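Local coordinates for oligopeptide ABC transporter, periplasmic oligopeptide-binding protein, putative (Thermotoga maritima MSB8, PDB 5IPW) that probably binds oligopeptides in the periplasm and hands them to an ABC transporter for uptake across the inner membrane, at residues Ser337-Ser342 / Val451-Met456; Ile443-Gln448 / Val468-Leu473; Leu477-Ala482 / Ala515-Ile520. All blocks are in the same frame, centred on the assembly; numbering follows the deposited sequence.

Contact 1 of 3, residues Ser337-Ser342 / Val451-Met456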
ATOM      1  N   SER A 337     -13.767  -4.196   2.674  1.00 60.62           N
ATOM      2  CA  SER A 337     -14.796  -4.151   3.685  1.00 57.84           C
ATOM      3  C   SER A 337     -14.184  -3.733   5.000  1.00 53.96           C
ATOM      4  O   SER A 337     -13.042  -4.065   5.291  1.00 53.85           O
ATOM      5  CB  SER A 337     -15.438  -5.520   3.854  1.00 61.48           C
ATOM      6  OG  SER A 337     -16.153  -5.569   5.075  1.00 63.08           O
ATOM      7  N   ALA A 338     -14.949  -3.005   5.797  1.00 53.69           N
ATOM      8  CA  ALA A 338     -14.528  -2.674   7.148  1.00 55.62           C
ATOM      9  C   ALA A 338     -14.779  -3.847   8.102  1.00 57.43           C
ATOM     10  O   ALA A 338     -14.166  -3.921   9.169  1.00 61.14           O
ATOM     11  CB  ALA A 338     -15.263  -1.442   7.639  1.00 56.05           C
ATOM     12  N   SER A 339     -15.686  -4.751   7.726  1.00 55.66           N
ATOM     13  CA  SER A 339     -16.048  -5.877   8.589  1.00 56.86           C
ATOM     14  C   SER A 339     -16.736  -6.990   7.811  1.00 55.77           C
ATOM     15  O   SER A 339     -17.938  -6.934   7.587  1.00 56.56           O
ATOM     16  CB  SER A 339     -16.955  -5.401   9.728  1.00 59.22           C
ATOM     17  OG  SER A 339     -17.171  -6.432  10.677  1.00 60.45           O
ATOM     18  N   ARG A 340     -15.957  -7.993   7.404  1.00 55.89           N
ATOM     19  CA  ARG A 340     -16.469  -9.140   6.652  1.00 55.25           C
ATOM     20  C   ARG A 340     -16.456 -10.413   7.495  1.00 57.47           C
ATOM     21  O   ARG A 340     -15.913 -10.426   8.599  1.00 56.04           O
ATOM     22  CB  ARG A 340     -15.693  -9.348   5.338  1.00 54.79           C
ATOM     23  CG  ARG A 340     -14.172  -9.378   5.429  1.00 55.95           C
ATOM     24  CD  ARG A 340     -13.581 -10.698   5.923  1.00 55.55           C
ATOM     25  NE  ARG A 340     -12.120 -10.628   5.926  1.00 55.02           N
ATOM     26  CZ  ARG A 340     -11.286 -11.668   5.888  1.00 55.20           C
ATOM     27  NH1 ARG A 340     -11.736 -12.919   5.850  1.00 56.93           N
ATOM     28  NH2 ARG A 340      -9.975 -11.445   5.886  1.00 52.56           N
ATOM     29  N   ILE A 341     -17.062 -11.473   6.963  1.00 57.88           N
ATOM     30  CA  ILE A 341     -17.155 -12.758   7.650  1.00 57.26           C
ATOM     31  C   ILE A 341     -16.864 -13.911   6.699  1.00 54.47           C
ATOM     32  O   ILE A 341     -17.163 -13.854   5.504  1.00 52.51           O
ATOM     33  CB  ILE A 341     -18.548 -12.963   8.293  1.00 60.46           C
ATOM     34  CG1 ILE A 341     -18.535 -14.141   9.272  1.00 63.34           C
ATOM     35  CG2 ILE A 341     -19.626 -13.176   7.235  1.00 59.85           C
ATOM     36  CD1 ILE A 341     -19.822 -14.277  10.063  1.00 63.21           C
ATOM     37  N   SER A 342     -16.252 -14.953   7.239  1.00 54.07           N
ATOM     38  CA  SER A 342     -16.147 -16.218   6.535  1.00 54.59           C
ATOM     39  C   SER A 342     -16.657 -17.308   7.471  1.00 57.61           C
ATOM     40  O   SER A 342     -16.466 -17.242   8.687  1.00 62.83           O
ATOM     41  CB  SER A 342     -14.714 -16.489   6.060  1.00 51.67           C
ATOM     42  OG  SER A 342     -13.755 -16.135   7.031  1.00 51.20           O
ATOM     43  N   VAL A 451     -18.436  -6.276  17.093  1.00 62.51           N
ATOM     44  CA  VAL A 451     -19.623  -6.691  17.837  1.00 63.76           C
ATOM     45  C   VAL A 451     -20.830  -5.919  17.313  1.00 66.97           C
ATOM     46  O   VAL A 451     -21.805  -6.515  16.855  1.00 69.92           O
ATOM     47  CB  VAL A 451     -19.460  -6.427  19.352  1.00 64.09           C
ATOM     48  CG1 VAL A 451     -20.788  -6.563  20.087  1.00 63.92           C
ATOM     49  CG2 VAL A 451     -18.423  -7.367  19.951  1.00 63.56           C
ATOM     50  N   ASP A 452     -20.733  -4.592  17.360  1.00 69.83           N
ATOM     51  CA  ASP A 452     -21.822  -3.701  16.934  1.00 70.96           C
ATOM     52  C   ASP A 452     -22.311  -4.015  15.528  1.00 68.82           C
ATOM     53  O   ASP A 452     -23.515  -4.057  15.276  1.00 71.65           O
ATOM     54  CB  ASP A 452     -21.377  -2.236  16.981  1.00 71.34           C
ATOM     55  CG  ASP A 452     -20.914  -1.811  18.354  1.00 74.07           C
ATOM     56  OD1 ASP A 452     -21.237  -2.522  19.328  1.00 77.30           O
ATOM     57  OD2 ASP A 452     -20.225  -0.774  18.459  1.00 77.09           O
ATOM     58  N   VAL A 453     -21.368  -4.235  14.620  1.00 65.65           N
ATOM     59  CA  VAL A 453     -21.691  -4.517  13.222  1.00 65.41           C
ATOM     60  C   VAL A 453     -22.587  -5.742  13.121  1.00 65.80           C
ATOM     61  O   VAL A 453     -23.682  -5.683  12.552  1.00 65.04           O
ATOM     62  CB  VAL A 453     -20.422  -4.772  12.377  1.00 64.93           C
ATOM     63  CG1 VAL A 453     -20.785  -5.053  10.922  1.00 64.51           C
ATOM     64  CG2 VAL A 453     -19.464  -3.591  12.465  1.00 66.25           C
ATOM     65  N   TRP A 454     -22.114  -6.848  13.688  1.00 65.10           N
ATOM     66  CA  TRP A 454     -22.766  -8.140  13.504  1.00 63.61           C
ATOM     67  C   TRP A 454     -23.913  -8.372  14.483  1.00 62.83           C
ATOM     68  O   TRP A 454     -24.805  -9.177  14.203  1.00 62.14           O
ATOM     69  CB  TRP A 454     -21.719  -9.251  13.542  1.00 61.24           C
ATOM     70  CG  TRP A 454     -20.801  -9.118  12.376  1.00 58.57           C
ATOM     71  CD1 TRP A 454     -19.627  -8.420  12.330  1.00 56.60           C
ATOM     72  CD2 TRP A 454     -21.010  -9.638  11.060  1.00 56.06           C
ATOM     73  NE1 TRP A 454     -19.083  -8.498  11.075  1.00 56.28           N
ATOM     74  CE2 TRP A 454     -19.911  -9.240  10.275  1.00 54.78           C
ATOM     75  CE3 TRP A 454     -22.015 -10.414  10.470  1.00 56.12           C
ATOM     76  CZ2 TRP A 454     -19.788  -9.591   8.932  1.00 54.93           C
ATOM     77  CZ3 TRP A 454     -21.890 -10.767   9.132  1.00 54.18           C
ATOM     78  CH2 TRP A 454     -20.789 -10.352   8.379  1.00 55.51           C
ATOM     79  N   THR A 455     -23.908  -7.644  15.598  1.00 62.10           N
ATOM     80  CA  THR A 455     -25.086  -7.549  16.464  1.00 65.27           C
ATOM     81  C   THR A 455     -26.313  -7.081  15.675  1.00 69.08           C
ATOM     82  O   THR A 455     -27.426  -7.537  15.922  1.00 75.54           O
ATOM     83  CB  THR A 455     -24.847  -6.583  17.637  1.00 64.93           C
ATOM     84  OG1 THR A 455     -23.761  -7.060  18.437  1.00 66.22           O
ATOM     85  CG2 THR A 455     -26.094  -6.460  18.517  1.00 65.75           C
ATOM     86  N   MET A 456     -26.109  -6.175  14.728  1.00 71.78           N
ATOM     87  CA  MET A 456     -27.193  -5.723  13.867  1.00 72.47           C
ATOM     88  C   MET A 456     -27.566  -6.791  12.857  1.00 69.35           C
ATOM     89  O   MET A 456     -28.730  -6.919  12.500  1.00 74.53           O
ATOM     90  CB  MET A 456     -26.811  -4.438  13.140  1.00 73.74           C
ATOM     91  CG  MET A 456     -26.606  -3.249  14.068  1.00 77.61           C
ATOM     92  SD  MET A 456     -25.897  -1.810  13.242  1.00 79.40           S
ATOM     93  CE  MET A 456     -26.849  -1.800  11.727  1.00 78.82           C
TER

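Contact 2 of 3, residues Ile443-Gln448 / Val468-Leu473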
ATOM      1  N   ILE A 443     -21.029 -16.319  15.842  1.00 59.23           N
ATOM      2  CA  ILE A 443     -20.110 -15.443  15.136  1.00 58.03           C
ATOM      3  C   ILE A 443     -19.041 -15.009  16.117  1.00 54.98           C
ATOM      4  O   ILE A 443     -19.340 -14.425  17.161  1.00 52.03           O
ATOM      5  CB  ILE A 443     -20.815 -14.192  14.575  1.00 60.36           C
ATOM      6  CG1 ILE A 443     -21.879 -14.597  13.551  1.00 61.10           C
ATOM      7  CG2 ILE A 443     -19.801 -13.252  13.929  1.00 60.85           C
ATOM      8  CD1 ILE A 443     -22.807 -13.471  13.151  1.00 61.29           C
ATOM      9  N   THR A 444     -17.794 -15.305  15.770  1.00 54.55           N
ATOM     10  CA  THR A 444     -16.657 -14.949  16.595  1.00 53.23           C
ATOM     11  C   THR A 444     -16.028 -13.673  16.074  1.00 54.02           C
ATOM     12  O   THR A 444     -15.666 -13.589  14.896  1.00 51.72           O
ATOM     13  CB  THR A 444     -15.592 -16.052  16.556  1.00 53.42           C
ATOM     14  OG1 THR A 444     -16.198 -17.307  16.875  1.00 51.25           O
ATOM     15  CG2 THR A 444     -14.461 -15.750  17.546  1.00 52.76           C
ATOM     16  N   VAL A 445     -15.892 -12.686  16.958  1.00 54.75           N
ATOM     17  CA  VAL A 445     -15.232 -11.432  16.619  1.00 55.75           C
ATOM     18  C   VAL A 445     -14.221 -11.067  17.691  1.00 55.97           C
ATOM     19  O   VAL A 445     -14.171 -11.687  18.752  1.00 55.08           O
ATOM     20  CB  VAL A 445     -16.243 -10.267  16.479  1.00 56.78           C
ATOM     21  CG1 VAL A 445     -17.397 -10.663  15.577  1.00 57.24           C
ATOM     22  CG2 VAL A 445     -16.783  -9.828  17.835  1.00 56.42           C
ATOM     23  N   THR A 446     -13.415 -10.053  17.401  1.00 57.69           N
ATOM     24  CA  THR A 446     -12.588  -9.407  18.415  1.00 58.08           C
ATOM     25  C   THR A 446     -12.649  -7.895  18.194  1.00 58.81           C
ATOM     26  O   THR A 446     -12.366  -7.405  17.101  1.00 58.67           O
ATOM     27  CB  THR A 446     -11.141  -9.941  18.415  1.00 57.28           C
ATOM     28  OG1 THR A 446     -10.369  -9.246  19.402  1.00 59.13           O
ATOM     29  CG2 THR A 446     -10.487  -9.798  17.049  1.00 57.87           C
ATOM     30  N   GLY A 447     -13.073  -7.170  19.226  1.00 60.65           N
ATOM     31  CA  GLY A 447     -13.211  -5.717  19.153  1.00 63.07           C
ATOM     32  C   GLY A 447     -14.653  -5.246  19.183  1.00 63.35           C
ATOM     33  O   GLY A 447     -15.483  -5.692  18.382  1.00 60.96           O
ATOM     34  N   GLN A 448     -14.937  -4.315  20.093  1.00 66.00           N
ATOM     35  CA  GLN A 448     -16.283  -3.759  20.260  1.00 68.59           C
ATOM     36  C   GLN A 448     -16.907  -3.265  18.952  1.00 67.23           C
ATOM     37  O   GLN A 448     -18.124  -3.319  18.779  1.00 65.39           O
ATOM     38  CB  GLN A 448     -16.256  -2.607  21.273  1.00 71.73           C
ATOM     39  CG  GLN A 448     -17.627  -2.048  21.633  1.00 71.82           C
ATOM     40  CD  GLN A 448     -18.575  -3.124  22.120  1.00 71.54           C
ATOM     41  OE1 GLN A 448     -19.628  -3.357  21.526  1.00 67.52           O
ATOM     42  NE2 GLN A 448     -18.191  -3.807  23.195  1.00 71.08           N
ATOM     43  N   VAL A 468     -28.067 -16.572  15.174  1.00 64.26           N
ATOM     44  CA  VAL A 468     -26.678 -16.341  15.540  1.00 62.96           C
ATOM     45  C   VAL A 468     -26.557 -15.637  16.878  1.00 63.78           C
ATOM     46  O   VAL A 468     -27.460 -14.911  17.297  1.00 63.23           O
ATOM     47  CB  VAL A 468     -25.914 -15.538  14.465  1.00 63.36           C
ATOM     48  CG1 VAL A 468     -25.876 -16.312  13.152  1.00 62.33           C
ATOM     49  CG2 VAL A 468     -26.524 -14.156  14.268  1.00 64.21           C
ATOM     50  N   GLU A 469     -25.437 -15.899  17.546  1.00 66.40           N
ATOM     51  CA  GLU A 469     -25.001 -15.138  18.711  1.00 68.64           C
ATOM     52  C   GLU A 469     -23.610 -14.597  18.418  1.00 67.11           C
ATOM     53  O   GLU A 469     -22.941 -15.041  17.482  1.00 66.46           O
ATOM     54  CB  GLU A 469     -24.951 -16.010  19.966  1.00 71.51           C
ATOM     55  CG  GLU A 469     -26.276 -16.654  20.347  1.00 75.51           C
ATOM     56  CD  GLU A 469     -27.371 -15.654  20.679  1.00 76.98           C
ATOM     57  OE1 GLU A 469     -27.062 -14.491  21.026  1.00 77.33           O
ATOM     58  OE2 GLU A 469     -28.554 -16.045  20.597  1.00 79.17           O
ATOM     59  N   ILE A 470     -23.183 -13.641  19.233  1.00 65.26           N
ATOM     60  CA  ILE A 470     -21.945 -12.922  19.002  1.00 66.31           C
ATOM     61  C   ILE A 470     -21.035 -13.093  20.206  1.00 67.06           C
ATOM     62  O   ILE A 470     -21.384 -12.671  21.309  1.00 67.71           O
ATOM     63  CB  ILE A 470     -22.223 -11.416  18.794  1.00 67.40           C
ATOM     64  CG1 ILE A 470     -23.206 -11.187  17.635  1.00 66.03           C
ATOM     65  CG2 ILE A 470     -20.928 -10.647  18.571  1.00 68.78           C
ATOM     66  CD1 ILE A 470     -22.779 -11.763  16.300  1.00 65.00           C
ATOM     67  N   GLU A 471     -19.875 -13.715  20.004  1.00 66.98           N
ATOM     68  CA  GLU A 471     -18.870 -13.775  21.061  1.00 67.82           C
ATOM     69  C   GLU A 471     -17.708 -12.856  20.704  1.00 67.77           C
ATOM     70  O   GLU A 471     -17.180 -12.893  19.591  1.00 68.57           O
ATOM     71  CB  GLU A 471     -18.409 -15.218  21.358  1.00 67.80           C
ATOM     72  CG  GLU A 471     -17.621 -15.936  20.264  1.00 69.10           C
ATOM     73  CD  GLU A 471     -17.150 -17.334  20.679  1.00 67.83           C
ATOM     74  OE1 GLU A 471     -16.386 -17.954  19.911  1.00 63.44           O
ATOM     75  OE2 GLU A 471     -17.530 -17.819  21.767  1.00 66.37           O
ATOM     76  N   ASN A 472     -17.348 -12.009  21.657  1.00 68.23           N
ATOM     77  CA  ASN A 472     -16.240 -11.090  21.508  1.00 66.96           C
ATOM     78  C   ASN A 472     -15.067 -11.619  22.314  1.00 65.39           C
ATOM     79  O   ASN A 472     -15.100 -11.615  23.542  1.00 65.05           O
ATOM     80  CB  ASN A 472     -16.644  -9.705  22.011  1.00 70.40           C
ATOM     81  CG  ASN A 472     -15.536  -8.678  21.853  1.00 72.28           C
ATOM     82  OD1 ASN A 472     -14.879  -8.615  20.816  1.00 75.65           O
ATOM     83  ND2 ASN A 472     -15.321  -7.872  22.883  1.00 72.30           N
ATOM     84  N   LEU A 473     -14.035 -12.084  21.622  1.00 65.10           N
ATOM     85  CA  LEU A 473     -12.883 -12.671  22.289  1.00 65.43           C
ATOM     86  C   LEU A 473     -11.720 -11.706  22.313  1.00 65.91           C
ATOM     87  O   LEU A 473     -11.562 -10.873  21.420  1.00 67.76           O
ATOM     88  CB  LEU A 473     -12.448 -13.962  21.589  1.00 65.58           C
ATOM     89  CG  LEU A 473     -13.550 -14.972  21.254  1.00 64.83           C
ATOM     90  CD1 LEU A 473     -12.945 -16.202  20.588  1.00 62.42           C
ATOM     91  CD2 LEU A 473     -14.338 -15.357  22.497  1.00 64.27           C
TER

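Contact 3 of 3, residues Leu477-Ala482 / Ala515-Ile520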
ATOM      1  N   LEU A 477      -6.786 -15.003  22.092  1.00 52.69           N
ATOM      2  CA  LEU A 477      -7.675 -16.160  22.172  1.00 53.86           C
ATOM      3  C   LEU A 477      -8.393 -16.352  20.841  1.00 52.26           C
ATOM      4  O   LEU A 477      -8.544 -17.474  20.364  1.00 50.94           O
ATOM      5  CB  LEU A 477      -8.699 -16.004  23.306  1.00 54.46           C
ATOM      6  CG  LEU A 477      -9.615 -17.218  23.556  1.00 55.07           C
ATOM      7  CD1 LEU A 477      -8.831 -18.412  24.078  1.00 54.71           C
ATOM      8  CD2 LEU A 477     -10.730 -16.870  24.526  1.00 55.11           C
ATOM      9  N   PHE A 478      -8.841 -15.239  20.269  1.00 52.06           N
ATOM     10  CA  PHE A 478      -9.408 -15.187  18.921  1.00 50.71           C
ATOM     11  C   PHE A 478      -8.503 -15.903  17.920  1.00 51.47           C
ATOM     12  O   PHE A 478      -8.975 -16.704  17.117  1.00 53.35           O
ATOM     13  CB  PHE A 478      -9.587 -13.711  18.531  1.00 51.33           C
ATOM     14  CG  PHE A 478     -10.193 -13.482  17.173  1.00 51.81           C
ATOM     15  CD1 PHE A 478     -11.572 -13.437  17.009  1.00 52.61           C
ATOM     16  CD2 PHE A 478      -9.389 -13.248  16.071  1.00 51.46           C
ATOM     17  CE1 PHE A 478     -12.135 -13.202  15.764  1.00 52.35           C
ATOM     18  CE2 PHE A 478      -9.945 -13.012  14.825  1.00 52.41           C
ATOM     19  CZ  PHE A 478     -11.319 -12.991  14.670  1.00 52.30           C
ATOM     20  N   TYR A 479      -7.202 -15.620  17.981  1.00 51.85           N
ATOM     21  CA  TYR A 479      -6.237 -16.193  17.044  1.00 51.55           C
ATOM     22  C   TYR A 479      -5.946 -17.662  17.322  1.00 49.98           C
ATOM     23  O   TYR A 479      -5.701 -18.431  16.388  1.00 48.50           O
ATOM     24  CB  TYR A 479      -4.921 -15.401  17.050  1.00 54.25           C
ATOM     25  CG  TYR A 479      -4.922 -14.189  16.145  1.00 58.50           C
ATOM     26  CD1 TYR A 479      -5.103 -14.321  14.767  1.00 60.95           C
ATOM     27  CD2 TYR A 479      -4.716 -12.910  16.659  1.00 62.89           C
ATOM     28  CE1 TYR A 479      -5.105 -13.214  13.934  1.00 62.05           C
ATOM     29  CE2 TYR A 479      -4.709 -11.798  15.834  1.00 64.15           C
ATOM     30  CZ  TYR A 479      -4.909 -11.955  14.475  1.00 65.51           C
ATOM     31  OH  TYR A 479      -4.899 -10.848  13.661  1.00 71.11           O
ATOM     32  N   GLU A 480      -5.957 -18.042  18.597  1.00 49.72           N
ATOM     33  CA  GLU A 480      -5.721 -19.435  18.995  1.00 50.65           C
ATOM     34  C   GLU A 480      -6.906 -20.337  18.635  1.00 48.86           C
ATOM     35  O   GLU A 480      -6.725 -21.471  18.191  1.00 46.02           O
ATOM     36  CB  GLU A 480      -5.367 -19.522  20.484  1.00 53.94           C
ATOM     37  CG  GLU A 480      -3.910 -19.140  20.746  1.00 59.21           C
ATOM     38  CD  GLU A 480      -3.552 -18.963  22.217  1.00 61.85           C
ATOM     39  OE1 GLU A 480      -4.310 -19.438  23.090  1.00 59.79           O
ATOM     40  OE2 GLU A 480      -2.492 -18.345  22.488  1.00 62.51           O
ATOM     41  N   ARG A 481      -8.114 -19.813  18.807  1.00 47.90           N
ATOM     42  CA  ARG A 481      -9.317 -20.470  18.303  1.00 47.89           C
ATOM     43  C   ARG A 481      -9.255 -20.662  16.782  1.00 46.37           C
ATOM     44  O   ARG A 481      -9.627 -21.713  16.275  1.00 47.13           O
ATOM     45  CB  ARG A 481     -10.556 -19.652  18.660  1.00 48.54           C
ATOM     46  CG  ARG A 481     -10.876 -19.602  20.141  1.00 49.39           C
ATOM     47  CD  ARG A 481     -11.565 -20.859  20.631  1.00 50.80           C
ATOM     48  NE  ARG A 481     -11.892 -20.762  22.054  1.00 53.24           N
ATOM     49  CZ  ARG A 481     -12.976 -20.170  22.561  1.00 54.06           C
ATOM     50  NH1 ARG A 481     -13.891 -19.600  21.773  1.00 53.25           N
ATOM     51  NH2 ARG A 481     -13.154 -20.153  23.879  1.00 53.86           N
ATOM     52  N   ALA A 482      -8.785 -19.644  16.066  1.00 45.51           N
ATOM     53  CA  ALA A 482      -8.717 -19.692  14.601  1.00 45.47           C
ATOM     54  C   ALA A 482      -7.783 -20.769  14.094  1.00 44.25           C
ATOM     55  O   ALA A 482      -8.148 -21.554  13.231  1.00 44.23           O
ATOM     56  CB  ALA A 482      -8.280 -18.347  14.045  1.00 45.93           C
ATOM     57  N   ALA A 515      -2.300 -18.089   6.591  1.00 52.07           N
ATOM     58  CA  ALA A 515      -3.553 -18.166   5.858  1.00 50.71           C
ATOM     59  C   ALA A 515      -4.551 -17.148   6.376  1.00 51.11           C
ATOM     60  O   ALA A 515      -4.506 -16.747   7.544  1.00 50.31           O
ATOM     61  CB  ALA A 515      -4.132 -19.563   5.978  1.00 51.47           C
ATOM     62  N   ASP A 516      -5.452 -16.722   5.496  1.00 50.37           N
ATOM     63  CA  ASP A 516      -6.606 -15.952   5.921  1.00 51.19           C
ATOM     64  C   ASP A 516      -7.627 -16.893   6.521  1.00 49.68           C
ATOM     65  O   ASP A 516      -7.628 -18.085   6.241  1.00 51.34           O
ATOM     66  CB  ASP A 516      -7.250 -15.207   4.758  1.00 53.99           C
ATOM     67  CG  ASP A 516      -8.326 -14.247   5.221  1.00 55.48           C
ATOM     68  OD1 ASP A 516      -7.965 -13.161   5.730  1.00 59.34           O
ATOM     69  OD2 ASP A 516      -9.526 -14.585   5.112  1.00 54.82           O
ATOM     70  N   PHE A 517      -8.514 -16.339   7.329  1.00 49.08           N
ATOM     71  CA  PHE A 517      -9.516 -17.129   8.012  1.00 50.24           C
ATOM     72  C   PHE A 517     -10.368 -17.986   7.088  1.00 50.97           C
ATOM     73  O   PHE A 517     -10.719 -19.110   7.461  1.00 52.91           O
ATOM     74  CB  PHE A 517     -10.421 -16.228   8.843  1.00 49.84           C
ATOM     75  CG  PHE A 517      -9.690 -15.456   9.890  1.00 50.43           C
ATOM     76  CD1 PHE A 517      -8.944 -16.114  10.849  1.00 50.11           C
ATOM     77  CD2 PHE A 517      -9.734 -14.075   9.913  1.00 52.73           C
ATOM     78  CE1 PHE A 517      -8.260 -15.410  11.816  1.00 51.43           C
ATOM     79  CE2 PHE A 517      -9.050 -13.364  10.881  1.00 52.54           C
ATOM     80  CZ  PHE A 517      -8.318 -14.032  11.836  1.00 51.62           C
ATOM     81  N   TRP A 518     -10.695 -17.482   5.896  1.00 50.18           N
ATOM     82  CA  TRP A 518     -11.688 -18.161   5.048  1.00 50.30           C
ATOM     83  C   TRP A 518     -11.222 -19.523   4.534  1.00 48.70           C
ATOM     84  O   TRP A 518     -12.046 -20.397   4.313  1.00 50.31           O
ATOM     85  CB  TRP A 518     -12.223 -17.262   3.905  1.00 51.88           C
ATOM     86  CG  TRP A 518     -11.330 -17.051   2.693  1.00 51.19           C
ATOM     87  CD1 TRP A 518     -10.509 -15.989   2.460  1.00 51.84           C
ATOM     88  CD2 TRP A 518     -11.234 -17.890   1.532  1.00 51.67           C
ATOM     89  NE1 TRP A 518      -9.880 -16.127   1.247  1.00 52.27           N
ATOM     90  CE2 TRP A 518     -10.310 -17.283   0.653  1.00 52.22           C
ATOM     91  CE3 TRP A 518     -11.823 -19.102   1.158  1.00 52.72           C
ATOM     92  CZ2 TRP A 518      -9.946 -17.856  -0.572  1.00 52.44           C
ATOM     93  CZ3 TRP A 518     -11.460 -19.673  -0.071  1.00 51.83           C
ATOM     94  CH2 TRP A 518     -10.529 -19.047  -0.913  1.00 51.40           C
ATOM     95  N   TYR A 519      -9.915 -19.722   4.380  1.00 47.06           N
ATOM     96  CA  TYR A 519      -9.412 -21.028   3.964  1.00 47.43           C
ATOM     97  C   TYR A 519      -8.479 -21.676   4.970  1.00 46.43           C
ATOM     98  O   TYR A 519      -7.774 -22.620   4.628  1.00 47.00           O
ATOM     99  CB  TYR A 519      -8.720 -20.938   2.603  1.00 48.42           C
ATOM    100  CG  TYR A 519      -7.498 -20.055   2.547  1.00 48.75           C
ATOM    101  CD1 TYR A 519      -6.236 -20.552   2.846  1.00 48.80           C
ATOM    102  CD2 TYR A 519      -7.603 -18.732   2.157  1.00 48.77           C
ATOM    103  CE1 TYR A 519      -5.117 -19.746   2.777  1.00 49.52           C
ATOM    104  CE2 TYR A 519      -6.492 -17.920   2.082  1.00 48.35           C
ATOM    105  CZ  TYR A 519      -5.253 -18.429   2.395  1.00 48.91           C
ATOM    106  OH  TYR A 519      -4.142 -17.624   2.324  1.00 50.12           O
ATOM    107  N   ILE A 520      -8.496 -21.205   6.210  1.00 45.88           N
ATOM    108  CA  ILE A 520      -7.480 -21.615   7.178  1.00 46.90           C
ATOM    109  C   ILE A 520      -7.547 -23.116   7.482  1.00 48.34           C
ATOM    110  O   ILE A 520      -6.515 -23.780   7.545  1.00 51.00           O
ATOM    111  CB  ILE A 520      -7.522 -20.750   8.465  1.00 45.68           C
ATOM    112  CG1 ILE A 520      -6.265 -20.983   9.298  1.00 46.50           C
ATOM    113  CG2 ILE A 520      -8.764 -21.015   9.297  1.00 45.18           C
ATOM    114  CD1 ILE A 520      -6.086 -19.958  10.395  1.00 47.70           C
TER

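Contact 1 of 3, residues Ser337-Ser342 / Val451-Met456
W454, on helix 448-462, packs against S339, R340 and I341, where the chain turns a corner and enters strand 340-343; the contact belongs to the helix-on-sheet layer of an alpha/beta lobe. CG of W454 stands anti to the carbonyl carbon (chi1 -65°) and the indole reaches across to the corner. Its polar edge is fixed by one bond: W454 NE1 donates to S339 OG over 2.8 Å with an N-H...O angle of 146°. The hydroxyl lies at the ring edge, tilted 18° out of the indole plane, and is also hydrogen-bonded to H450 ND1, so two residues from the same stretch of helix hold it. Beyond the pyrrole part the indole meets backbone and I341: W454 CZ2 lies 3.5 Å from S339 O. The six-membered ring meets the beta-branch of I341, CB and CG2, with W454 CH2 3.3 Å from I341 CG2, and I341 CD1 lies over one face near the rim. On the opposite face lies V453 CG1, which in turn touches S339 OG at 3.9 Å. The corner itself is braced by an ST turn, S337 OG accepting from S339 N at 2.8 Å, while R340, whose CB points away from the helix, makes a salt bridge with D516. W454 also touches I443 and V491 of neighbouring strands. The helix thus packs on one face of the sheet, as in alpha/beta layering, consistent with the family 5 solute-binding fold.

Contact 2 of 3, residues Ile443-Gln448 / Val468-Leu473
I443 to V445 and V468 to N472 pair as neighbouring parallel strands, with three bridges (I443 with I470, T444 with E471, V445 with N472) and axes inclined by 23°. Four backbone bonds make the ladder. I443 N donates to E469 O at 2.8 Å and E471 N to I443 O at 3.0 Å; V445 N to E471 O and L473 N to V445 O repeat the pattern two residues on, the last with an N-H...O angle of 172°. The weaker CA-H...O contacts of I470 and N472 fall on the carbonyls of I443 and V445.

Among polar side chains, T444 OG1 and E471 OE1 come within 3.1 Å mid-ladder. Two polar bonds lie where the strands end. T446 OG1 bonds L473 O at 2.9 Å. At the next residue of the first segment, G447 N donates to N472 OD1 at 2.8 Å, in the carbonyl plane. G447 has a positive phi of 111° and is the N-cap of helix 448-462, the crossover of the beta-alpha-beta unit that these strands complete.

Apolar contacts fall on both faces. On the face covered by helix 448-462, I443 and I470 run alongside each other in the same direction, and I470 CD1 touches I443 CB at 3.6 Å; I443 CD1 continues to V468 CG2 at 3.9 Å. On the T444 face, T444 CG2 meets L473 CD1 at 3.4 Å; F478 of helix 475-484 packs on T444, and R481 on L473.

Contact 3 of 3, residues Leu477-Ala482 / Ala515-Ile520
F517 pushes its ring toward F478, Y479 and A482 of helix 475-484, forming a small aromatic cluster that fastens the loop following strand 489-494 to a helix of the alpha/beta lobe. No hydrogen bond crosses between 477-482 and 515-520; the contact is apolar and aromatic. F478 has CG anti to the backbone N (chi1 -179°), and from there the ring meets F517 as an offset edge-to-face (T-shaped) pair. The centroids are 5.6 Å apart, the planes stand at 85°, and it is the edge of F478 that is turned to the face of F517. The closest atoms are F478 CE2 and F517 CZ, 3.6 Å apart, so the touch falls at the far end of the F517 ring rather than over its middle.

With CG anti to the carbonyl carbon (chi1 -60°), F517 also presents CZ to Y479 CE1 at 3.9 Å, this time near the plane of the F517 ring, so the same tip atom serves two aromatic neighbours by different approaches. Along the other flank, A482 CB lies 3.7 Å from F517 CE1. W492 makes a further edge-to-face contact with F517, and M490 touches F478, A482 and F517 from strand 489-494.

An Asx turn spans F517, W518 N donating to D516 OD2 at 3.2 Å. Farther along, I520 reaches back to the helix: CG1 is anti to the backbone N, and the chain goes on extended to CD1, which meets A482 O at 3.9 Å.

In the fold
All three contacts gather round one mixed sheet, ordered 467-472, 440-445, 489-494, 340-343, 589-591. Contacts 1 and 2 have centres about 9 Å apart and interleave along the chain: helix 448-462, used by contact 1, is the crossover between the strands of contact 2, so V451 packs on V445 and N472. Contact 3 follows both in sequence, its centre about 14 Å from contact 2 and about 16 Å from contact 1. Its helix, 475-484, covers the face bearing T444, while helix 448-462 covers that bearing I443 and V445. The R340-D516 salt bridge joins contacts 1 and 3. Helices thus lie on both faces of the sheet, a layered alpha/beta arrangement consistent with the periplasmic binding protein fold.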